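Local coordinates for protein putative acetyltransferase (Streptococcus mutans, PDB 4E2A) that probably transfers an acyl group, most likely acetyl from acetyl-CoA, to an acceptor not yet identified, as GNAT-family acetyltransferases do, at residues Ser36-Arg41 with Gly143-Glu148; Ser102-Gly107 with Lys135-Leu140; Ser116-Val121 with Trp161-Val166; Phe149-Ala154 with Ala178-Glu183. All blocks are in the same frame, centred on the assembly; numbering follows the deposited sequence.

Interaction 1: residues Ser36-Arg41 with Gly143-Glu148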
# COMPACT_ATOMS: atom_id res chain seq x y z
N SER B 36 -30.93 -13.50 22.44
CA SER B 36 -31.36 -12.31 21.71
C SER B 36 -31.76 -12.65 20.28
O SER B 36 -31.98 -13.82 19.94
CB SER B 36 -30.24 -11.25 21.71
OG SER B 36 -30.68 -10.01 21.17
N GLN B 37 -31.85 -11.63 19.45
CA GLN B 37 -32.14 -11.80 18.04
C GLN B 37 -30.85 -11.84 17.22
O GLN B 37 -30.87 -11.97 16.00
CB GLN B 37 -33.03 -10.65 17.56
CG GLN B 37 -34.44 -10.67 18.13
CD GLN B 37 -35.16 -11.99 17.86
OE1 GLN B 37 -34.58 -12.93 17.32
NE2 GLN B 37 -36.44 -12.06 18.23
N VAL B 38 -29.72 -11.74 17.91
CA VAL B 38 -28.43 -11.56 17.26
C VAL B 38 -27.59 -12.83 17.27
O VAL B 38 -27.48 -13.51 18.29
CB VAL B 38 -27.64 -10.42 17.91
CG1 VAL B 38 -26.26 -10.31 17.28
CG2 VAL B 38 -28.41 -9.11 17.77
N GLU B 39 -27.00 -13.14 16.11
CA GLU B 39 -26.12 -14.29 15.98
C GLU B 39 -24.83 -13.90 15.26
O GLU B 39 -24.84 -13.05 14.37
CB GLU B 39 -26.82 -15.40 15.20
CG GLU B 39 -25.99 -16.67 15.05
CD GLU B 39 -26.67 -17.74 14.23
OE1 GLU B 39 -27.79 -17.48 13.72
OE2 GLU B 39 -26.09 -18.84 14.09
N ILE B 40 -23.73 -14.52 15.65
CA ILE B 40 -22.45 -14.32 14.98
C ILE B 40 -21.93 -15.69 14.62
O ILE B 40 -21.80 -16.54 15.48
CB ILE B 40 -21.41 -13.61 15.88
CG1 ILE B 40 -21.89 -12.21 16.26
CG2 ILE B 40 -20.03 -13.52 15.17
CD1 ILE B 40 -21.01 -11.52 17.29
N ARG B 41 -21.61 -15.89 13.34
CA ARG B 41 -21.12 -17.18 12.88
C ARG B 41 -20.37 -17.02 11.56
O ARG B 41 -20.50 -16.00 10.87
CB ARG B 41 -22.29 -18.17 12.70
CG ARG B 41 -23.33 -17.74 11.66
CD ARG B 41 -24.18 -18.90 11.13
NE ARG B 41 -25.31 -18.44 10.32
CZ ARG B 41 -25.24 -18.12 9.03
NH1 ARG B 41 -24.09 -18.23 8.38
NH2 ARG B 41 -26.33 -17.70 8.39
N GLY B 143 -21.60 -3.26 16.13
CA GLY B 143 -20.18 -3.11 15.85
C GLY B 143 -19.31 -3.51 17.05
O GLY B 143 -18.34 -4.28 16.94
N LYS B 144 -19.67 -2.97 18.20
CA LYS B 144 -19.00 -3.30 19.45
C LYS B 144 -19.06 -4.80 19.70
O LYS B 144 -18.06 -5.42 20.05
CB LYS B 144 -19.64 -2.54 20.61
CG LYS B 144 -19.14 -2.92 21.96
CD LYS B 144 -19.61 -1.96 23.03
CE LYS B 144 -19.30 -2.48 24.43
NZ LYS B 144 -19.78 -1.54 25.49
N GLN B 145 -20.24 -5.39 19.51
CA GLN B 145 -20.39 -6.81 19.76
C GLN B 145 -19.50 -7.64 18.83
O GLN B 145 -18.90 -8.62 19.25
CB GLN B 145 -21.85 -7.23 19.58
CG GLN B 145 -22.17 -8.60 20.12
CD GLN B 145 -23.66 -8.89 20.11
OE1 GLN B 145 -24.48 -7.97 20.01
NE2 GLN B 145 -24.01 -10.18 20.19
N LEU B 146 -19.42 -7.25 17.56
CA LEU B 146 -18.58 -7.98 16.62
C LEU B 146 -17.07 -7.78 16.92
O LEU B 146 -16.30 -8.71 16.81
CB LEU B 146 -18.93 -7.62 15.18
CG LEU B 146 -18.35 -8.43 14.01
CD1 LEU B 146 -18.45 -9.94 14.20
CD2 LEU B 146 -19.03 -8.01 12.68
N PHE B 147 -16.68 -6.57 17.33
CA PHE B 147 -15.29 -6.31 17.71
C PHE B 147 -14.91 -7.11 18.95
O PHE B 147 -13.83 -7.70 19.00
CB PHE B 147 -15.01 -4.82 17.90
CG PHE B 147 -13.54 -4.49 18.11
CD1 PHE B 147 -12.64 -4.51 17.04
CD2 PHE B 147 -13.06 -4.13 19.36
CE1 PHE B 147 -11.30 -4.20 17.22
CE2 PHE B 147 -11.71 -3.80 19.55
CZ PHE B 147 -10.83 -3.83 18.48
N GLU B 148 -15.80 -7.15 19.93
CA GLU B 148 -15.57 -7.94 21.13
C GLU B 148 -15.50 -9.45 20.84
O GLU B 148 -14.72 -10.18 21.47
CB GLU B 148 -16.62 -7.60 22.21
CG GLU B 148 -16.59 -6.11 22.54
CD GLU B 148 -17.14 -5.76 23.92
OE1 GLU B 148 -17.81 -6.62 24.51
OE2 GLU B 148 -16.87 -4.63 24.40

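Interaction 2: residues Ser102-Gly107 with Lys135-Leu140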
# COMPACT_ATOMS: atom_id res chain seq x y z
N SER B 102 -32.02 -11.17 13.46
CA SER B 102 -33.18 -11.90 13.06
C SER B 102 -32.97 -12.66 11.74
O SER B 102 -33.84 -12.70 10.93
CB SER B 102 -34.39 -10.97 12.96
OG SER B 102 -34.77 -10.45 14.21
N GLY B 103 -31.83 -13.28 11.56
CA GLY B 103 -31.54 -14.10 10.39
C GLY B 103 -31.05 -13.34 9.17
O GLY B 103 -30.68 -13.95 8.16
N LYS B 104 -31.05 -12.01 9.25
CA LYS B 104 -30.54 -11.17 8.17
C LYS B 104 -29.11 -10.68 8.44
O LYS B 104 -28.81 -10.15 9.52
CB LYS B 104 -31.44 -9.94 7.97
CG LYS B 104 -32.88 -10.23 7.57
CD LYS B 104 -33.69 -8.93 7.60
CE LYS B 104 -35.13 -9.13 7.17
NZ LYS B 104 -35.86 -7.82 7.07
N ALA B 105 -28.23 -10.83 7.45
CA ALA B 105 -26.87 -10.33 7.59
C ALA B 105 -26.84 -8.81 7.79
O ALA B 105 -27.33 -8.06 6.95
CB ALA B 105 -26.04 -10.72 6.38
N ALA B 106 -26.25 -8.37 8.90
CA ALA B 106 -26.16 -6.95 9.24
C ALA B 106 -24.73 -6.38 9.12
O ALA B 106 -24.54 -5.17 9.10
CB ALA B 106 -26.69 -6.71 10.65
N GLY B 107 -23.74 -7.27 9.06
CA GLY B 107 -22.37 -6.83 8.94
C GLY B 107 -21.42 -8.02 8.87
O GLY B 107 -21.85 -9.18 8.90
N LYS B 135 -25.37 0.40 7.27
CA LYS B 135 -25.95 1.62 7.83
C LYS B 135 -27.35 1.39 8.42
O LYS B 135 -27.69 1.97 9.45
CB LYS B 135 -26.02 2.73 6.78
CG LYS B 135 -25.36 4.01 7.25
CD LYS B 135 -24.20 4.41 6.35
CE LYS B 135 -24.70 5.07 5.07
NZ LYS B 135 -23.66 5.92 4.42
N ALA B 136 -28.16 0.56 7.77
CA ALA B 136 -29.50 0.31 8.28
C ALA B 136 -29.46 -0.35 9.65
O ALA B 136 -30.47 -0.35 10.35
CB ALA B 136 -30.36 -0.52 7.28
N TYR B 137 -28.31 -0.92 10.02
CA TYR B 137 -28.18 -1.62 11.31
C TYR B 137 -27.20 -0.97 12.30
O TYR B 137 -26.87 -1.58 13.32
CB TYR B 137 -27.76 -3.08 11.12
CG TYR B 137 -28.81 -3.93 10.46
CD1 TYR B 137 -29.75 -4.64 11.22
CD2 TYR B 137 -28.85 -4.05 9.08
CE1 TYR B 137 -30.72 -5.42 10.60
CE2 TYR B 137 -29.81 -4.83 8.45
CZ TYR B 137 -30.74 -5.50 9.22
OH TYR B 137 -31.69 -6.26 8.57
N GLN B 138 -26.74 0.24 12.01
CA GLN B 138 -25.81 0.94 12.92
C GLN B 138 -26.54 1.54 14.13
O GLN B 138 -27.75 1.75 14.12
CB GLN B 138 -25.02 2.02 12.16
CG GLN B 138 -24.03 1.45 11.13
CD GLN B 138 -23.24 2.53 10.37
OE1 GLN B 138 -23.36 3.72 10.64
NE2 GLN B 138 -22.42 2.10 9.41
N GLY B 139 -25.79 1.80 15.20
CA GLY B 139 -26.36 2.42 16.38
C GLY B 139 -27.06 1.44 17.31
O GLY B 139 -27.65 1.84 18.31
N LEU B 140 -26.99 0.16 16.99
CA LEU B 140 -27.66 -0.88 17.75
C LEU B 140 -26.67 -1.65 18.62
O LEU B 140 -27.04 -2.61 19.31
CB LEU B 140 -28.35 -1.86 16.79
CG LEU B 140 -29.32 -1.23 15.80
CD1 LEU B 140 -29.75 -2.25 14.75
CD2 LEU B 140 -30.52 -0.65 16.55

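Interaction 3: residues Ser116-Val121 with Trp161-Val166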
# COMPACT_ATOMS: atom_id res chain seq x y z
N SER B 116 -1.53 -15.54 6.12
CA SER B 116 -2.67 -14.80 5.58
C SER B 116 -2.80 -13.37 6.13
O SER B 116 -3.63 -12.59 5.66
CB SER B 116 -3.97 -15.57 5.80
OG SER B 116 -3.95 -16.78 5.06
N GLN B 117 -1.98 -13.01 7.11
CA GLN B 117 -2.00 -11.64 7.58
C GLN B 117 -1.60 -10.73 6.42
O GLN B 117 -0.82 -11.12 5.54
CB GLN B 117 -1.07 -11.43 8.78
CG GLN B 117 -1.36 -12.35 9.98
CD GLN B 117 -0.31 -12.20 11.07
OE1 GLN B 117 -0.27 -11.21 11.81
NE2 GLN B 117 0.56 -13.19 11.17
N THR B 118 -2.15 -9.52 6.41
CA THR B 118 -1.85 -8.58 5.34
C THR B 118 -0.40 -8.12 5.37
O THR B 118 0.16 -7.73 4.35
CB THR B 118 -2.78 -7.35 5.37
OG1 THR B 118 -2.59 -6.61 6.59
CG2 THR B 118 -4.24 -7.77 5.27
N GLU B 119 0.20 -8.17 6.56
CA GLU B 119 1.60 -7.78 6.74
C GLU B 119 2.23 -8.64 7.82
O GLU B 119 1.59 -8.98 8.81
CB GLU B 119 1.71 -6.30 7.14
CG GLU B 119 1.31 -5.33 6.04
CD GLU B 119 1.28 -3.88 6.49
OE1 GLU B 119 1.11 -3.64 7.71
OE2 GLU B 119 1.42 -2.98 5.63
N GLN B 120 3.49 -9.02 7.62
CA GLN B 120 4.22 -9.73 8.67
C GLN B 120 4.95 -8.72 9.54
O GLN B 120 6.06 -8.29 9.21
CB GLN B 120 5.21 -10.73 8.07
CG GLN B 120 4.57 -11.88 7.30
CD GLN B 120 3.59 -12.69 8.15
OE1 GLN B 120 3.91 -13.10 9.27
NE2 GLN B 120 2.39 -12.90 7.62
N VAL B 121 4.32 -8.34 10.65
CA VAL B 121 4.88 -7.33 11.54
C VAL B 121 5.17 -7.84 12.96
O VAL B 121 6.01 -7.28 13.67
CB VAL B 121 4.01 -6.06 11.56
CG1 VAL B 121 4.19 -5.27 10.28
CG2 VAL B 121 2.54 -6.42 11.80
N TRP B 161 -0.40 -11.98 20.22
CA TRP B 161 -0.83 -10.61 19.94
C TRP B 161 -2.03 -10.55 18.98
O TRP B 161 -2.18 -11.40 18.10
CB TRP B 161 0.34 -9.77 19.37
CG TRP B 161 1.57 -9.79 20.22
CD1 TRP B 161 2.65 -10.60 20.06
CD2 TRP B 161 1.83 -8.99 21.38
NE1 TRP B 161 3.59 -10.34 21.05
CE2 TRP B 161 3.10 -9.36 21.86
CE3 TRP B 161 1.12 -7.99 22.04
CZ2 TRP B 161 3.67 -8.77 22.99
CZ3 TRP B 161 1.69 -7.40 23.17
CH2 TRP B 161 2.96 -7.79 23.63
N VAL B 162 -2.88 -9.57 19.20
CA VAL B 162 -3.89 -9.19 18.21
C VAL B 162 -3.55 -7.75 17.83
O VAL B 162 -3.20 -6.94 18.68
CB VAL B 162 -5.32 -9.33 18.77
CG1 VAL B 162 -5.50 -8.48 20.02
CG2 VAL B 162 -6.38 -8.96 17.72
N TRP B 163 -3.59 -7.46 16.53
CA TRP B 163 -3.24 -6.15 16.04
C TRP B 163 -4.19 -5.64 14.94
O TRP B 163 -4.92 -6.40 14.31
CB TRP B 163 -1.79 -6.13 15.53
CG TRP B 163 -1.58 -6.91 14.27
CD1 TRP B 163 -1.40 -8.25 14.17
CD2 TRP B 163 -1.52 -6.38 12.94
NE1 TRP B 163 -1.21 -8.60 12.86
CE2 TRP B 163 -1.29 -7.48 12.09
CE3 TRP B 163 -1.63 -5.11 12.39
CZ2 TRP B 163 -1.17 -7.33 10.69
CZ3 TRP B 163 -1.52 -4.96 11.01
CH2 TRP B 163 -1.30 -6.07 10.18
N LEU B 164 -4.15 -4.33 14.72
CA LEU B 164 -4.91 -3.73 13.65
C LEU B 164 -4.23 -2.42 13.23
O LEU B 164 -3.37 -1.91 13.95
CB LEU B 164 -6.36 -3.50 14.08
CG LEU B 164 -6.60 -2.79 15.41
CD1 LEU B 164 -6.45 -1.31 15.21
CD2 LEU B 164 -8.01 -3.09 15.93
N GLY B 165 -4.59 -1.91 12.07
CA GLY B 165 -4.05 -0.65 11.59
C GLY B 165 -5.07 0.45 11.73
O GLY B 165 -6.26 0.22 11.55
N VAL B 166 -4.61 1.66 12.05
CA VAL B 166 -5.49 2.81 12.13
C VAL B 166 -4.80 4.03 11.53
O VAL B 166 -3.60 4.21 11.68
CB VAL B 166 -5.91 3.12 13.60
CG1 VAL B 166 -4.68 3.49 14.43
CG2 VAL B 166 -6.95 4.23 13.65

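Interaction 4: residues Phe149-Ala154 with Ala178-Glu183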
# COMPACT_ATOMS: atom_id res chain seq x y z
N PHE B 149 -16.30 -9.92 19.88
CA PHE B 149 -16.21 -11.30 19.42
C PHE B 149 -14.84 -11.55 18.78
O PHE B 149 -14.23 -12.61 18.99
CB PHE B 149 -17.35 -11.61 18.43
CG PHE B 149 -17.26 -12.97 17.79
CD1 PHE B 149 -17.90 -14.08 18.37
CD2 PHE B 149 -16.56 -13.16 16.59
CE1 PHE B 149 -17.82 -15.35 17.78
CE2 PHE B 149 -16.48 -14.41 15.99
CZ PHE B 149 -17.12 -15.52 16.59
N ALA B 150 -14.36 -10.59 17.99
CA ALA B 150 -13.03 -10.71 17.37
C ALA B 150 -11.92 -10.86 18.41
O ALA B 150 -11.03 -11.70 18.24
CB ALA B 150 -12.73 -9.53 16.44
N LEU B 151 -11.97 -10.04 19.47
CA LEU B 151 -10.98 -10.13 20.57
C LEU B 151 -11.03 -11.46 21.31
O LEU B 151 -9.99 -11.99 21.73
CB LEU B 151 -11.20 -9.00 21.58
CG LEU B 151 -11.08 -7.58 21.03
CD1 LEU B 151 -11.34 -6.57 22.13
CD2 LEU B 151 -9.69 -7.37 20.40
N GLU B 152 -12.23 -12.01 21.49
CA GLU B 152 -12.36 -13.32 22.12
C GLU B 152 -11.82 -14.45 21.22
O GLU B 152 -11.14 -15.36 21.69
CB GLU B 152 -13.79 -13.58 22.57
CG GLU B 152 -13.96 -14.91 23.29
CD GLU B 152 -13.03 -15.07 24.50
OE1 GLU B 152 -12.59 -14.05 25.08
OE2 GLU B 152 -12.74 -16.23 24.87
N ARG B 153 -12.09 -14.38 19.91
CA ARG B 153 -11.47 -15.33 18.99
C ARG B 153 -9.95 -15.29 19.10
O ARG B 153 -9.27 -16.32 19.09
CB ARG B 153 -11.91 -15.06 17.54
CG ARG B 153 -13.33 -15.49 17.24
CD ARG B 153 -13.55 -16.97 17.50
NE ARG B 153 -12.72 -17.83 16.65
CZ ARG B 153 -12.71 -19.16 16.72
NH1 ARG B 153 -13.48 -19.79 17.61
NH2 ARG B 153 -11.94 -19.87 15.90
N ALA B 154 -9.41 -14.08 19.19
CA ALA B 154 -7.96 -13.90 19.32
C ALA B 154 -7.45 -14.57 20.58
O ALA B 154 -6.40 -15.23 20.56
CB ALA B 154 -7.61 -12.41 19.33
N ALA B 178 -7.62 2.22 22.33
CA ALA B 178 -6.79 2.31 23.51
C ALA B 178 -7.56 1.78 24.73
O ALA B 178 -6.96 1.28 25.68
CB ALA B 178 -6.32 3.74 23.74
N LYS B 179 -8.88 1.86 24.68
CA LYS B 179 -9.67 1.44 25.84
C LYS B 179 -9.72 -0.07 25.98
O LYS B 179 -9.92 -0.61 27.09
CB LYS B 179 -11.08 2.03 25.80
CG LYS B 179 -11.13 3.47 26.24
CD LYS B 179 -12.56 3.94 26.44
CE LYS B 179 -13.26 3.13 27.52
NZ LYS B 179 -14.69 3.49 27.65
N TYR B 180 -9.55 -0.76 24.86
CA TYR B 180 -9.46 -2.21 24.87
C TYR B 180 -8.05 -2.69 25.15
O TYR B 180 -7.80 -3.90 25.20
CB TYR B 180 -9.97 -2.79 23.54
CG TYR B 180 -11.48 -2.79 23.43
CD1 TYR B 180 -12.24 -3.77 24.05
CD2 TYR B 180 -12.13 -1.79 22.72
CE1 TYR B 180 -13.61 -3.77 23.95
CE2 TYR B 180 -13.51 -1.78 22.61
CZ TYR B 180 -14.24 -2.77 23.23
OH TYR B 180 -15.60 -2.76 23.12
N GLY B 181 -7.12 -1.77 25.34
CA GLY B 181 -5.75 -2.14 25.64
C GLY B 181 -4.79 -2.20 24.44
O GLY B 181 -3.71 -2.78 24.56
N PHE B 182 -5.17 -1.61 23.31
CA PHE B 182 -4.26 -1.58 22.15
C PHE B 182 -3.23 -0.44 22.33
O PHE B 182 -3.55 0.60 22.91
CB PHE B 182 -5.01 -1.40 20.82
CG PHE B 182 -5.72 -2.65 20.33
CD1 PHE B 182 -6.95 -3.03 20.86
CD2 PHE B 182 -5.14 -3.44 19.36
CE1 PHE B 182 -7.60 -4.20 20.40
CE2 PHE B 182 -5.79 -4.60 18.89
CZ PHE B 182 -7.02 -4.97 19.42
N GLU B 183 -2.02 -0.65 21.81
CA GLU B 183 -0.93 0.32 21.91
C GLU B 183 -0.15 0.35 20.60
O GLU B 183 0.02 -0.68 19.95
CB GLU B 183 0.05 -0.07 23.02
CG GLU B 183 -0.57 -0.40 24.37
CD GLU B 183 0.44 -1.09 25.31
OE1 GLU B 183 1.60 -1.33 24.88
OE2 GLU B 183 0.07 -1.39 26.46

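Interaction 1: residues Ser36-Arg41 with Gly143-Glu148
V38 and I40, on the strand at one edge of the GNAT sheet, pack against Q145 and L146 of helix 142-157, an alpha-on-beta layer in which the helix runs roughly along the strand. The two short axes come within 10.3 Å and their directions differ by 34°, a spacing bridged by V38, I40 and L146 together with the side chain and backbone O of Q145. No hydrogen bond joins the two segments.

The purely apolar part lies between I40 and L146. The CB of I40 faces the helix, whereas the CB of L146 points neither toward nor away from the strand and only its branch end comes close, so that I40 CG2 meets L146 CD1 at 4.0 Å. Both residues also rest on I99 of strand 94-101, the neighbour that pairs antiparallel with strand 38-42; E39 bonds to L100 through its backbone.

Mixed contacts of methyl groups with polar atoms make up the rest. I40 CD1 ends beside the helix backbone, 4.1 Å from Q145 O, and lies 4.2 Å from Q145 CG. Q145 holds its CG opposite its own backbone N (chi1 -167°) and stays extended beyond it, reaching toward V38, whose side chain comes from the opposite direction. Here a methyl group approaches the amide obliquely, without a hydrogen bond to the strand: V38 CG1 is 3.7 Å from Q145 NE2 and 4.0 Å from Q145 OE1.

Interaction 2: residues Ser102-Gly107 with Lys135-Leu140
With chi1 at -68°, Y137 sets its CG opposite the carbonyl carbon, and chi2 of -91° then turns the ring broadside to A106, whose CB points at it from the strand. K104 has its CG in the same position relative to its own backbone and stays extended, which carries its methylenes past the far end of that ring.

The central contact is a CH-pi interaction. A106 CB stands 3.8 Å from the centroid of the Y137 ring, 22° off the normal; it is displaced toward the CB end, and its nearest ring atom is Y137 CG at 3.5 Å. At the other end K104 crosses the phenol at about a right angle, its CD lying 3.5 Å and its CB 3.7 Å from Y137 OH. These are van der Waals contacts, and no hydrogen bond links the segments. M101 and L142 add further apolar cover to Y137.

A106 is also half of a classic beta bulge, since A106 and G107 both face I99 across the hairpin of strands 94-101 and 104-113. The segment 135-140 that supplies the ring enters the glycine-rich sequence from Q138 to G143, which runs from the loop into the first turn of helix 142-157, consistent with the Q/R-x-x-G-x-G/A motif by which GNAT enzymes bind the pyrophosphate of acetyl-CoA.

Interaction 3: residues Ser116-Val121 with Trp161-Val166
W163 directs its indole into the loop 116-121, which touches it with a polar group at the rim and a methyl group on one face. At the rim, W163 NE1 donates to Q117 OE1 over 3.0 Å, with an N-H...O angle of 166°. The acceptor lies close to the indole plane and the donor in the carbonyl plane of Q117, although the amide and ring planes are turned 54° apart. The other end of this amide, Q117 NE2, bonds to G114 O, so the amide is held at both ends and its rotation is fixed.

Over the face, V121 comes in at about a right angle. Its CG2 sits above the centre of the six-membered ring, 4.0 Å from the centroid, a CH-pi contact close to the normal. Two oxygens approach obliquely: E119 O is 3.7 Å from W163 CZ2, and T118 OG1, which is hydrogen-bonded to E127 OE2, is 3.9 Å from W163 CH2. A first torsion of 70° lodges the indole between the backbone N and the carbonyl carbon of W163.

Strand 161-167 runs between the parallel strand 125-133 and the antiparallel strand 195-205. W163 bonds through its backbone to F126 and I128, and its side chain touches E127 and L201, while L164 and V166 meet helix 171-179. The contact thus joins the connection between strands 104-113 and 125-133 to strand 161-167, an interior strand of the sheet.

Interaction 4: residues Phe149-Ala154 with Ala178-Glu183
L151 of helix 142-157 reaches the turn after helix 171-179, where it meets Y180 and F182. Its CB points toward that turn, and the CA atoms of L151 and Y180 are 9.1 Å apart, a gap that the side chains themselves close. From CB the chain passes to CG, placed opposite the carbonyl carbon (chi1 -60°), and there it forks.

One branch, CD1, continues the extended line from the backbone (chi2 179°) and becomes the outermost atom. It reaches the Y180 ring obliquely, 3.5 Å from Y180 CD1 and 4.0 Å from both Y180 CG and Y180 CE1, while the two side chains run at about a right angle. The second branch, CD2, turns to F182 and touches the edge of its ring near the ring plane, 3.7 Å from F182 CZ and 3.8 Å from F182 CE1. One leucine therefore bridges two aromatic rings by different methyl groups. L151 also touches I128 of strand 125-133.

Further contacts position these rings. Y180 OH is hydrogen-bonded to E148 OE2 and the Y180 ring meets F147 edge-to-face, both one turn or so earlier on the same helix as L151; F182 is packed against V162 and L164.

Between Y180 and F182 in sequence, G181 takes a positive phi of 96° and its N bonds to A178 O at 3.1 Å, part of a Schellman motif that ends the helix. The turn so closed by a glycine joins helix 171-179 to strand 183-192 in the C-terminal part of the GNAT fold.

How the interactions relate
Helix 142-157 carries half of interactions 1 and 4, and I40 CG2 lies 3.7 Å from F149 CE2 where they adjoin. Interaction 2 meets interaction 1 at the turn between strands 94-101 and 104-113, where Q37 O and S102 N, 2.9 Å apart, probably form a hydrogen bond. Interactions 3 and 4 touch through V162 O and F182 CE2 at 3.5 Å, and F147 CE1 of interaction 1 reaches L164 CD2 at 3.7 Å. Interactions 2 and 3 lie on opposite sides of the chain's centre, their centres about 26 Å apart. By family analogy, acetyl-CoA would probably bind near the loop before helix 142-157, which interaction 2 includes and which leads into interaction 1's helix.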